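Local structure of Cys-Gly metallodipeptidase DUG1 (Saccharomyces cerevisiae, 4G1P) at residues Leu439-Gly443 with Gly464-Met468; Thr223-Pro228 with Pro244-Leu248; Ile267-Ala272 with Val350-Asp354; Lys94-Leu98 with Tyr475-Glu480. The protein hydrolyses the dipeptide Cys-Gly as a zinc-dependent homodimeric peptidase and serves as the catalytic subunit of the glutathione-degrading DUG complex. All blocks are in the same frame, centred on the assembly; numbering follows the deposited sequence.

Contact 1 (Leu439-Gly443 with Gly464-Met468); sequences LLPMG and GMKTM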
loop_
_atom_site.group_PDB
_atom_site.type_symbol
_atom_site.label_atom_id
_atom_site.label_comp_id
_atom_site.label_asym_id
_atom_site.label_seq_id
_atom_site.Cartn_x
_atom_site.Cartn_y
_atom_site.Cartn_z
ATOM N N LEU A 439 19.387 16.350 25.714
ATOM C CA LEU A 439 18.186 16.448 24.888
ATOM C C LEU A 439 17.158 17.391 25.497
ATOM O O LEU A 439 16.667 17.154 26.593
ATOM C CB LEU A 439 17.554 15.081 24.684
ATOM C CG LEU A 439 18.456 14.016 24.098
ATOM C CD1 LEU A 439 17.617 12.813 23.807
ATOM C CD2 LEU A 439 19.133 14.523 22.852
ATOM N N LEU A 440 16.821 18.445 24.759
ATOM C CA LEU A 440 15.948 19.516 25.245
ATOM C C LEU A 440 14.677 19.584 24.414
ATOM O O LEU A 440 14.582 20.380 23.479
ATOM C CB LEU A 440 16.662 20.864 25.115
ATOM C CG LEU A 440 16.471 21.965 26.158
ATOM C CD1 LEU A 440 16.877 23.295 25.577
ATOM C CD2 LEU A 440 15.064 22.018 26.718
ATOM N N PRO A 441 13.687 18.766 24.766
ATOM C CA PRO A 441 12.423 18.692 24.019
ATOM C C PRO A 441 11.713 20.036 23.940
ATOM O O PRO A 441 11.569 20.735 24.935
ATOM C CB PRO A 441 11.578 17.730 24.855
ATOM C CG PRO A 441 12.126 17.858 26.237
ATOM C CD PRO A 441 13.620 18.047 26.046
ATOM N N MET A 442 11.261 20.403 22.754
ATOM C CA MET A 442 10.454 21.595 22.654
ATOM C C MET A 442 8.996 21.265 22.879
ATOM O O MET A 442 8.358 21.829 23.771
ATOM C CB MET A 442 10.621 22.266 21.300
ATOM C CG MET A 442 9.670 23.425 21.091
ATOM S SD MET A 442 10.338 24.554 19.882
ATOM C CE MET A 442 11.320 25.646 20.920
ATOM N N GLY A 443 8.467 20.351 22.073
ATOM C CA GLY A 443 7.035 20.123 22.058
ATOM C C GLY A 443 6.464 19.133 23.060
ATOM O O GLY A 443 7.174 18.591 23.923
ATOM N N GLY A 464 10.027 27.148 24.821
ATOM C CA GLY A 464 11.206 26.388 24.461
ATOM C C GLY A 464 12.349 27.286 24.026
ATOM O O GLY A 464 13.524 26.968 24.237
ATOM N N MET A 465 12.011 28.410 23.405
ATOM C CA MET A 465 13.038 29.332 22.942
ATOM C C MET A 465 13.696 30.014 24.126
ATOM O O MET A 465 14.929 30.087 24.220
ATOM C CB MET A 465 12.449 30.372 21.997
ATOM C CG MET A 465 12.431 29.924 20.543
ATOM S SD MET A 465 11.797 31.189 19.418
ATOM C CE MET A 465 10.047 31.151 19.822
ATOM N N LYS A 466 12.855 30.508 25.030
ATOM C CA LYS A 466 13.318 31.135 26.248
ATOM C C LYS A 466 14.100 30.117 27.055
ATOM O O LYS A 466 15.100 30.464 27.676
ATOM C CB LYS A 466 12.136 31.684 27.042
ATOM C CG LYS A 466 11.399 32.807 26.318
ATOM C CD LYS A 466 10.148 33.246 27.055
ATOM C CE LYS A 466 9.562 34.526 26.459
ATOM N NZ LYS A 466 8.378 35.022 27.210
ATOM N N THR A 467 13.672 28.856 27.029
ATOM C CA THR A 467 14.403 27.828 27.761
ATOM C C THR A 467 15.766 27.563 27.116
ATOM O O THR A 467 16.777 27.376 27.803
ATOM C CB THR A 467 13.597 26.515 27.914
ATOM O OG1 THR A 467 12.436 26.758 28.710
ATOM C CG2 THR A 467 14.430 25.441 28.609
ATOM N N MET A 468 15.799 27.573 25.794
ATOM C CA MET A 468 17.064 27.440 25.096
ATOM C C MET A 468 17.984 28.620 25.425
ATOM O O MET A 468 19.194 28.456 25.594
ATOM C CB MET A 468 16.837 27.365 23.582
ATOM C CG MET A 468 16.168 26.106 23.064
ATOM S SD MET A 468 15.848 26.350 21.298
ATOM C CE MET A 468 15.530 24.688 20.694
#

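Contact 2 (Thr223-Pro228 with Pro244-Leu248); sequences TIIEGP and PMIDL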
loop_
_atom_site.group_PDB
_atom_site.type_symbol
_atom_site.label_atom_id
_atom_site.label_comp_id
_atom_site.label_asym_id
_atom_site.label_seq_id
_atom_site.Cartn_x
_atom_site.Cartn_y
_atom_site.Cartn_z
ATOM N N THR A 223 11.100 -8.022 5.383
ATOM C CA THR A 223 11.126 -9.427 4.991
ATOM C C THR A 223 10.607 -9.550 3.564
ATOM O O THR A 223 9.479 -9.148 3.279
ATOM C CB THR A 223 10.293 -10.313 5.945
ATOM O OG1 THR A 223 10.980 -10.437 7.191
ATOM C CG2 THR A 223 10.104 -11.703 5.368
ATOM N N ILE A 224 11.441 -10.088 2.673
ATOM C CA ILE A 224 11.098 -10.170 1.254
ATOM C C ILE A 224 10.744 -11.590 0.819
ATOM O O ILE A 224 11.546 -12.504 0.960
ATOM C CB ILE A 224 12.236 -9.654 0.374
ATOM C CG1 ILE A 224 12.866 -8.407 1.003
ATOM C CG2 ILE A 224 11.720 -9.361 -1.016
ATOM C CD1 ILE A 224 14.074 -7.869 0.240
ATOM N N ILE A 225 9.530 -11.763 0.303
ATOM C CA ILE A 225 9.081 -13.057 -0.199
ATOM C C ILE A 225 8.654 -12.933 -1.655
ATOM O O ILE A 225 7.803 -12.101 -1.999
ATOM C CB ILE A 225 7.926 -13.611 0.625
ATOM C CG1 ILE A 225 8.364 -13.830 2.068
ATOM C CG2 ILE A 225 7.446 -14.927 0.047
ATOM C CD1 ILE A 225 7.248 -14.304 2.975
ATOM N N GLU A 226 9.262 -13.765 -2.501
ATOM C CA GLU A 226 9.049 -13.738 -3.942
ATOM C C GLU A 226 8.642 -15.115 -4.448
ATOM O O GLU A 226 9.125 -16.134 -3.944
ATOM C CB GLU A 226 10.322 -13.285 -4.651
ATOM C CG GLU A 226 10.221 -13.335 -6.156
ATOM C CD GLU A 226 11.388 -12.656 -6.848
ATOM O OE1 GLU A 226 12.530 -12.829 -6.367
ATOM O OE2 GLU A 226 11.159 -11.948 -7.865
ATOM N N GLY A 227 7.745 -15.142 -5.437
ATOM C CA GLY A 227 7.255 -16.386 -6.029
ATOM C C GLY A 227 7.246 -16.374 -7.552
ATOM O O GLY A 227 8.270 -16.633 -8.180
ATOM N N PRO A 228 6.091 -16.061 -8.156
ATOM C CA PRO A 228 5.974 -15.930 -9.614
ATOM C C PRO A 228 6.769 -14.733 -10.105
ATOM O O PRO A 228 7.210 -13.903 -9.292
ATOM C CB PRO A 228 4.489 -15.640 -9.811
ATOM C CG PRO A 228 4.090 -14.939 -8.555
ATOM C CD PRO A 228 4.854 -15.655 -7.473
ATOM N N PRO A 244 3.091 -15.611 -2.011
ATOM C CA PRO A 244 3.971 -14.835 -1.136
ATOM C C PRO A 244 3.209 -14.133 -0.007
ATOM O O PRO A 244 3.654 -14.179 1.135
ATOM C CB PRO A 244 4.585 -13.820 -2.094
ATOM C CG PRO A 244 4.658 -14.553 -3.378
ATOM C CD PRO A 244 3.423 -15.415 -3.432
ATOM N N MET A 245 2.066 -13.527 -0.312
ATOM C CA MET A 245 1.264 -12.894 0.729
ATOM C C MET A 245 0.840 -13.845 1.853
ATOM O O MET A 245 0.748 -13.437 3.013
ATOM C CB MET A 245 0.042 -12.178 0.145
ATOM C CG MET A 245 0.323 -10.747 -0.298
ATOM S SD MET A 245 0.999 -9.651 0.991
ATOM C CE MET A 245 -0.445 -9.398 2.019
ATOM N N ILE A 246 0.586 -15.103 1.515
ATOM C CA ILE A 246 0.126 -16.060 2.508
ATOM C C ILE A 246 1.277 -16.450 3.445
ATOM O O ILE A 246 1.134 -16.444 4.672
ATOM C CB ILE A 246 -0.520 -17.276 1.840
ATOM C CG1 ILE A 246 -1.830 -16.855 1.172
ATOM C CG2 ILE A 246 -0.788 -18.366 2.849
ATOM C CD1 ILE A 246 -2.478 -17.936 0.309
ATOM N N ASP A 247 2.428 -16.762 2.863
ATOM C CA ASP A 247 3.614 -17.014 3.671
ATOM C C ASP A 247 3.899 -15.818 4.575
ATOM O O ASP A 247 4.145 -15.976 5.779
ATOM C CB ASP A 247 4.818 -17.305 2.778
ATOM C CG ASP A 247 4.577 -18.482 1.845
ATOM O OD1 ASP A 247 3.654 -19.267 2.136
ATOM O OD2 ASP A 247 5.302 -18.617 0.831
ATOM N N LEU A 248 3.825 -14.626 3.991
ATOM C CA LEU A 248 4.188 -13.394 4.681
ATOM C C LEU A 248 3.339 -13.105 5.912
ATOM O O LEU A 248 3.855 -12.612 6.909
ATOM C CB LEU A 248 4.150 -12.199 3.728
ATOM C CG LEU A 248 4.669 -10.910 4.372
ATOM C CD1 LEU A 248 6.172 -11.019 4.578
ATOM C CD2 LEU A 248 4.287 -9.639 3.593
#

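Contact 3 (Ile267-Ala272 with Val350-Asp354); sequences IDEMVA and VPDMD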
loop_
_atom_site.group_PDB
_atom_site.type_symbol
_atom_site.label_atom_id
_atom_site.label_comp_id
_atom_site.label_asym_id
_atom_site.label_seq_id
_atom_site.Cartn_x
_atom_site.Cartn_y
_atom_site.Cartn_z
ATOM N N ILE A 267 16.463 -12.226 22.282
ATOM C CA ILE A 267 16.450 -10.792 22.547
ATOM C C ILE A 267 16.439 -10.463 24.036
ATOM O O ILE A 267 17.241 -9.641 24.510
ATOM C CB ILE A 267 15.283 -10.085 21.853
ATOM C CG1 ILE A 267 15.327 -10.355 20.354
ATOM C CG2 ILE A 267 15.362 -8.581 22.094
ATOM C CD1 ILE A 267 14.380 -9.488 19.568
ATOM N N ASP A 268 15.530 -11.119 24.752
ATOM C CA ASP A 268 15.355 -10.957 26.192
ATOM C C ASP A 268 16.662 -11.110 26.959
ATOM O O ASP A 268 16.912 -10.407 27.938
ATOM C CB ASP A 268 14.372 -12.001 26.692
ATOM C CG ASP A 268 13.682 -11.584 27.955
ATOM O OD1 ASP A 268 14.319 -11.650 29.029
ATOM O OD2 ASP A 268 12.496 -11.194 27.873
ATOM N N GLU A 269 17.493 -12.035 26.497
ATOM C CA GLU A 269 18.790 -12.298 27.111
ATOM C C GLU A 269 19.688 -11.064 27.052
ATOM O O GLU A 269 20.485 -10.826 27.951
ATOM C CB GLU A 269 19.475 -13.502 26.429
ATOM C CG GLU A 269 18.766 -14.877 26.622
ATOM C CD GLU A 269 17.441 -15.014 25.851
ATOM O OE1 GLU A 269 17.115 -14.115 25.053
ATOM O OE2 GLU A 269 16.717 -16.015 26.047
ATOM N N MET A 270 19.543 -10.273 25.996
ATOM C CA MET A 270 20.376 -9.096 25.801
ATOM C C MET A 270 19.863 -7.876 26.532
ATOM O O MET A 270 20.551 -6.863 26.590
ATOM C CB MET A 270 20.454 -8.745 24.324
ATOM C CG MET A 270 21.410 -9.575 23.529
ATOM S SD MET A 270 21.487 -8.932 21.864
ATOM C CE MET A 270 19.801 -9.228 21.339
ATOM N N VAL A 271 18.644 -7.964 27.055
ATOM C CA VAL A 271 18.018 -6.837 27.736
ATOM C C VAL A 271 18.585 -6.624 29.140
ATOM O O VAL A 271 18.429 -7.471 30.019
ATOM C CB VAL A 271 16.508 -7.024 27.830
ATOM C CG1 VAL A 271 15.885 -5.942 28.714
ATOM C CG2 VAL A 271 15.899 -6.996 26.444
ATOM N N ALA A 272 19.243 -5.487 29.345
ATOM C CA ALA A 272 19.840 -5.171 30.640
ATOM C C ALA A 272 18.797 -5.234 31.756
ATOM O O ALA A 272 17.655 -4.818 31.574
ATOM C CB ALA A 272 20.509 -3.803 30.600
ATOM N N VAL A 350 17.118 -1.340 23.296
ATOM C CA VAL A 350 17.454 -0.806 24.600
ATOM C C VAL A 350 18.781 -1.413 25.002
ATOM O O VAL A 350 19.260 -2.339 24.346
ATOM C CB VAL A 350 16.409 -1.220 25.627
ATOM C CG1 VAL A 350 15.037 -0.657 25.252
ATOM C CG2 VAL A 350 16.371 -2.731 25.741
ATOM N N PRO A 351 19.402 -0.898 26.075
ATOM C CA PRO A 351 20.562 -1.650 26.563
ATOM C C PRO A 351 20.111 -2.997 27.156
ATOM O O PRO A 351 19.044 -3.079 27.767
ATOM C CB PRO A 351 21.135 -0.733 27.640
ATOM C CG PRO A 351 19.973 0.112 28.073
ATOM C CD PRO A 351 19.189 0.346 26.838
ATOM N N ASP A 352 20.902 -4.045 26.956
ATOM C CA ASP A 352 22.160 -3.940 26.230
ATOM C C ASP A 352 22.095 -4.697 24.912
ATOM O O ASP A 352 22.899 -5.593 24.684
ATOM C CB ASP A 352 23.306 -4.519 27.070
ATOM C CG ASP A 352 23.211 -4.139 28.546
ATOM O OD1 ASP A 352 23.101 -2.932 28.860
ATOM O OD2 ASP A 352 23.233 -5.059 29.394
ATOM N N MET A 353 21.153 -4.342 24.041
ATOM C CA MET A 353 20.984 -5.061 22.775
ATOM C C MET A 353 22.051 -4.691 21.740
ATOM O O MET A 353 22.234 -3.520 21.429
ATOM C CB MET A 353 19.584 -4.809 22.213
ATOM C CG MET A 353 18.488 -5.339 23.100
ATOM S SD MET A 353 16.850 -4.721 22.683
ATOM C CE MET A 353 16.676 -5.367 21.015
ATOM N N ASP A 354 22.767 -5.685 21.221
ATOM C CA ASP A 354 23.739 -5.441 20.156
ATOM C C ASP A 354 23.044 -5.462 18.793
ATOM O O ASP A 354 22.272 -6.380 18.503
ATOM C CB ASP A 354 24.866 -6.482 20.196
ATOM C CG ASP A 354 25.866 -6.316 19.051
ATOM O OD1 ASP A 354 26.327 -5.184 18.794
ATOM O OD2 ASP A 354 26.185 -7.325 18.389
#

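Contact 4 (Lys94-Leu98 with Tyr475-Glu480); sequences KKTVL and YSESPE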
loop_
_atom_site.group_PDB
_atom_site.type_symbol
_atom_site.label_atom_id
_atom_site.label_comp_id
_atom_site.label_asym_id
_atom_site.label_seq_id
_atom_site.Cartn_x
_atom_site.Cartn_y
_atom_site.Cartn_z
ATOM N N LYS A 94 35.070 31.586 25.394
ATOM C CA LYS A 94 33.731 31.086 25.637
ATOM C C LYS A 94 33.650 29.596 25.359
ATOM O O LYS A 94 34.433 29.057 24.574
ATOM C CB LYS A 94 32.711 31.847 24.796
ATOM C CG LYS A 94 32.543 33.301 25.204
ATOM C CD LYS A 94 31.207 33.845 24.711
ATOM C CE LYS A 94 30.970 35.275 25.153
ATOM N NZ LYS A 94 31.454 36.221 24.129
ATOM N N LYS A 95 32.716 28.920 26.016
ATOM C CA LYS A 95 32.452 27.530 25.685
ATOM C C LYS A 95 31.810 27.409 24.290
ATOM O O LYS A 95 31.161 28.335 23.791
ATOM C CB LYS A 95 31.565 26.892 26.750
ATOM C CG LYS A 95 32.210 26.838 28.109
ATOM C CD LYS A 95 31.191 26.471 29.178
ATOM C CE LYS A 95 31.796 26.503 30.583
ATOM N NZ LYS A 95 30.808 26.157 31.649
ATOM N N THR A 96 32.002 26.267 23.654
ATOM C CA THR A 96 31.383 26.034 22.362
ATOM C C THR A 96 30.284 24.977 22.440
ATOM O O THR A 96 30.545 23.837 22.807
ATOM C CB THR A 96 32.422 25.614 21.338
ATOM O OG1 THR A 96 33.332 26.698 21.141
ATOM C CG2 THR A 96 31.757 25.272 20.024
ATOM N N VAL A 97 29.054 25.356 22.120
ATOM C CA VAL A 97 27.971 24.380 22.083
ATOM C C VAL A 97 27.579 24.030 20.649
ATOM O O VAL A 97 27.293 24.906 19.835
ATOM C CB VAL A 97 26.722 24.865 22.833
ATOM C CG1 VAL A 97 25.646 23.799 22.792
ATOM C CG2 VAL A 97 27.069 25.195 24.262
ATOM N N LEU A 98 27.590 22.739 20.344
ATOM C CA LEU A 98 27.118 22.265 19.052
ATOM C C LEU A 98 25.650 21.900 19.184
ATOM O O LEU A 98 25.267 21.123 20.082
ATOM C CB LEU A 98 27.932 21.057 18.587
ATOM C CG LEU A 98 27.445 20.311 17.339
ATOM C CD1 LEU A 98 27.211 21.283 16.228
ATOM C CD2 LEU A 98 28.463 19.301 16.886
ATOM N N TYR A 475 24.638 27.531 31.192
ATOM C CA TYR A 475 25.744 26.656 30.869
ATOM C C TYR A 475 27.042 27.461 30.806
ATOM O O TYR A 475 28.062 27.047 31.368
ATOM C CB TYR A 475 25.496 25.870 29.575
ATOM C CG TYR A 475 26.666 24.992 29.218
ATOM C CD1 TYR A 475 26.935 23.841 29.941
ATOM C CD2 TYR A 475 27.536 25.340 28.194
ATOM C CE1 TYR A 475 28.016 23.049 29.639
ATOM C CE2 TYR A 475 28.624 24.549 27.885
ATOM C CZ TYR A 475 28.853 23.407 28.612
ATOM O OH TYR A 475 29.927 22.615 28.309
ATOM N N SER A 476 26.994 28.629 30.169
ATOM C CA SER A 476 28.176 29.492 30.077
ATOM C C SER A 476 28.700 29.912 31.453
ATOM O O SER A 476 29.876 30.247 31.596
ATOM C CB SER A 476 27.880 30.746 29.252
ATOM O OG SER A 476 27.085 31.661 29.984
ATOM N N GLU A 477 27.829 29.903 32.458
ATOM C CA GLU A 477 28.227 30.306 33.807
ATOM C C GLU A 477 28.714 29.146 34.676
ATOM O O GLU A 477 29.495 29.359 35.590
ATOM C CB GLU A 477 27.100 31.061 34.513
ATOM C CG GLU A 477 26.741 32.382 33.867
ATOM C CD GLU A 477 25.378 32.889 34.312
ATOM O OE1 GLU A 477 24.769 32.272 35.211
ATOM O OE2 GLU A 477 24.904 33.904 33.759
ATOM N N SER A 478 28.268 27.928 34.388
ATOM C CA SER A 478 28.642 26.758 35.186
ATOM C C SER A 478 30.136 26.523 35.173
ATOM O O SER A 478 30.737 26.514 34.100
ATOM C CB SER A 478 28.004 25.498 34.628
ATOM O OG SER A 478 28.888 24.865 33.725
ATOM N N PRO A 479 30.729 26.298 36.366
ATOM C CA PRO A 479 32.167 26.053 36.562
ATOM C C PRO A 479 32.729 24.907 35.718
ATOM O O PRO A 479 33.916 24.923 35.403
ATOM C CB PRO A 479 32.259 25.727 38.052
ATOM C CG PRO A 479 31.117 26.503 38.658
ATOM C CD PRO A 479 30.011 26.383 37.654
ATOM N N GLU A 480 31.894 23.936 35.355
ATOM C CA GLU A 480 32.300 22.905 34.398
ATOM C C GLU A 480 31.146 22.513 33.478
ATOM O O GLU A 480 31.150 22.837 32.285
ATOM C CB GLU A 480 32.872 21.671 35.109
ATOM C CG GLU A 480 34.321 21.829 35.567
ATOM C CD GLU A 480 34.776 20.709 36.494
ATOM O OE1 GLU A 480 34.613 19.525 36.125
ATOM O OE2 GLU A 480 35.292 21.015 37.592
#

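Contact 1 (Leu439-Gly443 with Gly464-Met468)
The backbones of segments 439-443 and 464-468 draw together along the loop, from 8.0 Å between the CA atoms of L440 and M468 to 5.2 Å between those of M442 and G464, and no hydrogen bond crosses between them. Segment 439-443 is the end of strand 437-439 and the irregular chain that follows; segment 464-468 is a turn of helix 458-477, closed by the hydrogen bond from M468 N to G464 O at 2.8 Å. The close end is possible because G464 has no side chain: M442 CE lies 3.6 Å from G464 CA, so close that a CB on G464 would clash with it. M442, extended as far as SD and bent at its methyl, reaches the helical turn, where CE also touches M465 N at 3.8 Å and approaches M468 CE to 4.3 Å. L440 fills the wider end, its CD1 meeting M468 CG at 3.8 Å and its CD2 meeting T467 CG2 at 4.0 Å, while T467 OG1 is hydrogen-bonded to the helix carbonyl of G463. Helix 135-154 adds S144 against both M442 and M468. The zinc site is near, about 10 Å from the M442 side chain. Packing of a helix on the loop that leaves a sheet strand is characteristic of the layered α/β catalytic domain of M20 peptidases.

Contact 2 (Thr223-Pro228 with Pro244-Leu248)
Helix 244-252 lies over one face of strand 210-226, and the residues of its first turn show how a helix meets a sheet. P244, the first of them, wedges against the strand: its CB is 3.6 Å from I225 O and 3.7 Å from I225 CG2, and its CG reaches G227 N at 3.8 Å and P228 CD at 4.2 Å. The CA atoms of I225 and P244 are 5.5 Å apart. M245 and I246 point their CB atoms away from the strand, and both pack on the second subunit, M245 on its G323 and I246 on its D257. D247 turns back, offering its CB to I225 CD1 at 3.9 Å; its carboxylate is hydrogen-bonded to S375 and N377 of the same chain and to S258 of the second subunit. L248, one turn after P244, closes over I225, with CD1 to CD1 at 3.8 Å, and its CD1 also meets T223 CG2 at 4.1 Å. The segment axes approach to 8.1 Å and run at 145°, nearer antiparallel than perpendicular. T223 and I225, alternate residues whose CB atoms point toward the helix, thus pack on P244, D247 and L248, in the α/β layering of the M20 lid domain, here at the dimer interface.

Contact 3 (Ile267-Ala272 with Val350-Asp354)
Two backbone hydrogen bonds join the two segments: D352 N donates to M270 O at 2.9 Å, and A272 N, just past the short helix at 267-270, donates to P351 O, also at 2.9 Å. P351 O and D352 N belong to one peptide unit, and it is cis, so its C=O and N-H point to the same side and can meet A272 N and M270 O together. The cis peptide is thus held by the groups on either side of V271. Weaker polar contacts involve sulfur: D354 N makes a weak hydrogen bond to M270 SD at 3.5 Å, and within its own segment V350 N makes another to M353 SD at 3.4 Å. Outward from this core the packing is apolar. I267 CG2 meets M353 CE at 3.6 Å, M270 CB lies 4.1 Å from M353 CG, and V271 CG2 touches V350 CG2 at 4.3 Å. A272 CB packs on P351 CB at 4.3 Å and comes within 3.2 Å of D352 OD2. Beyond the contact, L358 of helix 355-371 touches both I267 and M353, while P317 touches V271, V350 and M353. D354 is the N-cap of that helix, its OD2 accepting a hydrogen bond from K357 N. The chemistry implies that the cis peptide lets one peptide unit make both strong bonds, without any side chain, while M270 and M353 supply apolar packing and weak sulfur acceptors.

Contact 4 (Lys94-Leu98 with Tyr475-Glu480)
In the α/β sandwich of the M20 catalytic domain, helices flank a central sheet, and here the C-terminal end of helix 458-477 is fastened through K95 and V97 to strand 96-102, a strand hydrogen-bonded to neighbours on both edges. The hydrogen bonds between the segments all issue from one ammonium group. K95 NZ donates to Y475 O at 2.9 Å, to S478 O at a very short 2.5 Å and, weakly, to E480 O at 3.4 Å, the last in a poorly ordered residue. The last helical turn and the loop after it turn these three carbonyls toward the lysine; Y475 O also takes a weak hydrogen bond from S478 N. A cation-pi interaction adds to them: K95 NZ stands 4.5 Å from the centroid of the Y475 ring, 9° off its normal and therefore over the face. Apolar contact follows the same side chain and its neighbour on the strand. K95 CD is 3.5 Å from Y475 CE2, and V97, whose CB likewise points toward the helix, packs beside the ring. The Y475 side chain also touches A195 of the adjacent strand and A397, Q398 and A401 of helix 397-410. The V97 contact closes with its CG2 4.0 Å from Y475 CD2.

The four contacts sample both parts of an elongated subunit. Contacts 1 and 4 share helix 458-477, their centres about 17 Å apart, and fix it at two points: contact 1 near the metal site, the M442 side chain about 10 Å from a zinc ion and 13 Å from the bound glycine, contact 4 at its C-terminal end. Contact 1 is nested in the loop closed by contact 4. Contacts 2 and 3 belong to the lid, with centres about 30 Å apart; contact 2 lies at the dimer interface, about 46 Å from contact 1 between centres and across the chain's centre from it. Contact 3 is intermediate, the V350 side chain about 13 Å from the bound cysteine.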